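Side-chain contacts in putative ABC transporter, periplasmic binding protein, amino acid (Neisseria gonorrhoeae, PDB 2YLN), which is the solute receptor for L-cystine, probably capturing it in the periplasm and handing it to an ABC transporter for uptake: residues Val84-Ala89 with Gly266-Leu271; Leu215-Leu218 with Asn223-Val226. The protein carries 1 engineered substitution. All blocks are in the same frame, centred on the assembly; numbering follows the deposited sequence. Where two conformers were deposited one is given.

Interaction 1. Residues Val84-Ala89 with Gly266-Leu271; sequences VEVTRA and GTLKKL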
# COMPACT_ATOMS: atom_id res chain seq x y z
N VAL A 84 -7.93 0.28 4.97
CA VAL A 84 -8.48 0.59 6.28
C VAL A 84 -9.80 -0.18 6.49
O VAL A 84 -10.03 -0.74 7.57
CB VAL A 84 -8.66 2.11 6.43
CG1 VAL A 84 -9.45 2.46 7.68
CG2 VAL A 84 -7.30 2.78 6.45
N GLU A 85 -10.70 -0.10 5.52
CA GLU A 85 -12.00 -0.74 5.65
C GLU A 85 -11.87 -2.27 5.69
O GLU A 85 -12.58 -2.92 6.43
CB GLU A 85 -12.97 -0.26 4.58
CG GLU A 85 -13.24 1.23 4.61
CD GLU A 85 -13.80 1.83 5.88
OE1 GLU A 85 -14.20 1.08 6.80
OE2 GLU A 85 -13.87 3.05 5.96
N VAL A 86 -10.95 -2.85 4.90
CA VAL A 86 -10.72 -4.26 4.99
C VAL A 86 -10.25 -4.63 6.41
O VAL A 86 -10.71 -5.58 7.01
CB VAL A 86 -9.68 -4.74 3.95
CG1 VAL A 86 -9.25 -6.16 4.22
CG2 VAL A 86 -10.26 -4.68 2.54
N THR A 87 -9.32 -3.82 6.96
CA THR A 87 -8.78 -4.09 8.26
C THR A 87 -9.85 -4.00 9.33
O THR A 87 -9.93 -4.81 10.25
CB THR A 87 -7.58 -3.18 8.56
OG1 THR A 87 -6.56 -3.40 7.61
CG2 THR A 87 -7.01 -3.45 9.96
N ARG A 88 -10.74 -2.99 9.23
CA ARG A 88 -11.86 -2.90 10.16
C ARG A 88 -12.73 -4.15 10.09
O ARG A 88 -13.19 -4.65 11.11
CB ARG A 88 -12.71 -1.65 9.96
CG ARG A 88 -12.01 -0.38 10.36
CD ARG A 88 -12.97 0.79 10.26
NE ARG A 88 -12.36 2.05 10.68
CZ ARG A 88 -12.23 3.14 9.94
NH1 ARG A 88 -12.69 3.28 8.72
NH2 ARG A 88 -11.56 4.16 10.48
N ALA A 89 -12.98 -4.64 8.88
CA ALA A 89 -13.84 -5.83 8.71
C ALA A 89 -13.13 -7.04 9.28
O ALA A 89 -13.79 -7.90 9.91
CB ALA A 89 -14.17 -5.98 7.23
N GLY A 266 -18.46 -11.87 -0.10
CA GLY A 266 -18.66 -10.75 -0.99
C GLY A 266 -18.19 -9.40 -0.44
O GLY A 266 -18.39 -8.40 -1.14
N THR A 267 -17.62 -9.34 0.74
CA THR A 267 -17.23 -8.07 1.32
C THR A 267 -16.08 -7.43 0.51
O THR A 267 -16.08 -6.22 0.33
CB THR A 267 -16.91 -8.23 2.78
OG1 THR A 267 -18.01 -8.70 3.49
CG2 THR A 267 -16.50 -6.87 3.39
N LEU A 268 -15.08 -8.23 0.17
CA LEU A 268 -13.97 -7.66 -0.61
C LEU A 268 -14.41 -7.16 -1.95
O LEU A 268 -13.96 -6.13 -2.43
CB LEU A 268 -12.80 -8.60 -0.69
CG LEU A 268 -12.17 -9.05 0.61
CD1 LEU A 268 -10.86 -9.80 0.27
CD2 LEU A 268 -11.97 -7.92 1.62
N LYS A 269 -15.37 -7.84 -2.59
CA LYS A 269 -15.92 -7.44 -3.86
C LYS A 269 -16.57 -6.05 -3.69
O LYS A 269 -16.37 -5.13 -4.43
CB LYS A 269 -16.87 -8.50 -4.36
CG LYS A 269 -17.76 -8.03 -5.57
CD LYS A 269 -18.76 -9.09 -6.02
CE LYS A 269 -19.64 -8.71 -7.24
NZ LYS A 269 -20.77 -7.80 -6.86
N LYS A 270 -17.39 -5.96 -2.66
CA LYS A 270 -18.12 -4.72 -2.38
C LYS A 270 -17.16 -3.56 -2.11
O LYS A 270 -17.33 -2.46 -2.61
CB LYS A 270 -19.06 -4.90 -1.20
CG LYS A 270 -19.85 -3.67 -0.81
CD LYS A 270 -20.78 -3.98 0.42
CE LYS A 270 -21.64 -2.79 0.92
NZ LYS A 270 -22.15 -2.93 2.34
N LEU A 271 -16.16 -3.81 -1.29
CA LEU A 271 -15.22 -2.74 -0.92
C LEU A 271 -14.38 -2.36 -2.17
O LEU A 271 -14.08 -1.17 -2.35
CB LEU A 271 -14.31 -3.16 0.20
CG LEU A 271 -15.00 -3.24 1.58
CD1 LEU A 271 -14.06 -3.86 2.61
CD2 LEU A 271 -15.47 -1.88 2.03
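Val86 and Leu271 meet between helices 82-94 and 267-276, an antiparallel helix pair in the lobe of this two-lobed type II periplasmic binding protein fold that holds both ends of the chain. The axes of the short segments come within 10.7 Å, at 154° between their N-to-C directions, and the joint is wholly apolar. Val86 CG2 is the methyl that both leucines touch: it lies 3.8 Å from Leu268 CD2 and 3.9 Å from Leu271 CD1. With chi1 at 169°, CG1 stands opposite the backbone N and CG2 beside it, which turns CG2 toward both leucines. Leu268 crosses the valine almost perpendicularly, Leu271 at a slant. The other branch of Leu271, CD2, rests 3.9 Å from Glu85 CB, so the glutamate contributes only its aliphatic root here.

Further out, Tyr82 touches both leucines, and Leu262 of helix 249-264 packs on Ala89, Thr267 and Leu268. The Glu85 chain bends at chi2 (-58°), carrying its carboxylate off to Thr80 OG1 and to Arg88. That arginine's NH1 also bonds Leu79 O, and its salt bridge measures 3.0 Å from NH1 to Glu85 OE2.

Interaction 2. Residues Leu215-Leu218 with Asn223-Val226; sequences LDYL and NAGV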
# COMPACT_ATOMS: atom_id res chain seq x y z
N LEU A 215 -4.66 6.08 -11.26
CA LEU A 215 -5.93 6.30 -11.91
C LEU A 215 -6.87 7.11 -11.05
O LEU A 215 -7.61 8.00 -11.56
CB LEU A 215 -6.55 4.97 -12.32
CG LEU A 215 -5.86 4.23 -13.43
CD1 LEU A 215 -6.48 2.85 -13.61
CD2 LEU A 215 -5.88 4.98 -14.76
N ASP A 216 -6.90 6.87 -9.74
CA ASP A 216 -7.76 7.63 -8.80
C ASP A 216 -7.38 9.11 -8.84
O ASP A 216 -8.25 9.99 -8.92
CB ASP A 216 -7.66 7.05 -7.41
CG ASP A 216 -8.77 7.58 -6.50
OD1 ASP A 216 -9.93 7.19 -6.74
OD2 ASP A 216 -8.45 8.34 -5.61
N TYR A 217 -6.09 9.36 -8.82
CA TYR A 217 -5.61 10.73 -8.84
C TYR A 217 -6.03 11.46 -10.15
O TYR A 217 -6.45 12.60 -10.11
CB TYR A 217 -4.09 10.76 -8.67
CG TYR A 217 -3.52 12.14 -8.66
CD1 TYR A 217 -3.20 12.80 -9.84
CD2 TYR A 217 -3.27 12.78 -7.49
CE1 TYR A 217 -2.65 14.06 -9.84
CE2 TYR A 217 -2.68 14.03 -7.45
CZ TYR A 217 -2.37 14.63 -8.62
OH TYR A 217 -1.77 15.88 -8.60
N LEU A 218 -5.89 10.74 -11.25
CA LEU A 218 -6.24 11.32 -12.54
C LEU A 218 -7.75 11.55 -12.68
O LEU A 218 -8.17 12.43 -13.44
CB LEU A 218 -5.72 10.46 -13.71
CG LEU A 218 -4.21 10.37 -13.78
CD1 LEU A 218 -3.73 9.38 -14.81
CD2 LEU A 218 -3.62 11.81 -14.02
N ASN A 223 -6.86 17.17 -15.81
CA ASN A 223 -6.02 17.88 -16.76
C ASN A 223 -4.69 18.25 -16.05
O ASN A 223 -4.21 19.37 -16.14
CB ASN A 223 -6.73 19.05 -17.36
CG ASN A 223 -6.86 20.18 -16.39
OD1 ASN A 223 -6.98 19.99 -15.23
ND2 ASN A 223 -6.95 21.40 -16.95
N ALA A 224 -4.13 17.28 -15.28
CA ALA A 224 -2.93 17.50 -14.42
C ALA A 224 -1.66 17.77 -15.21
O ALA A 224 -0.71 18.38 -14.67
CB ALA A 224 -2.77 16.30 -13.52
N GLY A 225 -1.58 17.34 -16.44
CA GLY A 225 -0.36 17.42 -17.30
C GLY A 225 0.57 16.26 -17.20
O GLY A 225 1.70 16.38 -17.69
N VAL A 226 0.09 15.14 -16.63
CA VAL A 226 0.87 13.94 -16.49
C VAL A 226 0.08 12.79 -17.01
O VAL A 226 -1.13 12.82 -17.10
CB VAL A 226 1.27 13.69 -15.03
CG1 VAL A 226 2.07 14.85 -14.46
CG2 VAL A 226 0.07 13.30 -14.18
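Leu218 and Val226 face each other across the reversal that follows helix 211-220, with the backbones nearest at Leu218 CA and Ala224 CA, 7.3 Å apart. Segment 215-218 is regular helix, whereas 223-226 changes conformation almost residue by residue: Ala224 has right-handed helical angles, Gly225 adopts a left-handed conformation (phi 89°, psi 15°) that suits glycine, and Val226 is already extended. Ala224 and Val226 both direct their CB atoms toward the helix.

Two apolar touches result. The terminal methyl CD2 of Leu218 reaches Val226 CG2 at 4.0 Å and passes 4.1 Å from Val226 O, the two side chains slanting across each other. The valine's chi1 of -59° places CG2 between its own backbone N and carbonyl carbon, and it is this branch that meets the leucine.

The contact belongs to a beta-alpha-beta crossover: strands 206-210 and 226-231 each pair antiparallel with 142-151, hence run in the same sense, and helix 211-220 joins them. Gly225 is tied to the neighbourhood of that central strand by a backbone hydrogen bond with Asn152.

The second touch is made by Ala224 CB, which sits at the edge of the Tyr217 ring, near its plane, 4.3 Å from CE1. Helix 192-200 packs nearby: Leu196 touches Tyr217, Ile199 touches Val226, and Glu200 contacts both Ala224 and Val226. The phenol is held at its far end by a hydrogen bond between Tyr217 OH and Glu200 OE2.

In the fold
Interactions 1 and 2 lie in different lobes, their centres about 26 Å apart and their nearest atoms about 10 Å apart, without touching. Both are partly buried and apolar where they meet, but interaction 1 sits closer to the chain centre (about 15 Å against 19 Å) and buries more surface (189 against 134 Å²). It also joins segments 177 residues apart in sequence, bringing the C-terminal region back to the first lobe, whereas interaction 2 is local, packing a helix against the turn that follows it. Their polar surroundings differ too: charged side chains pair within one helix beside interaction 1, while a tyrosine hydroxyl bonds to a neighbouring helix beside interaction 2.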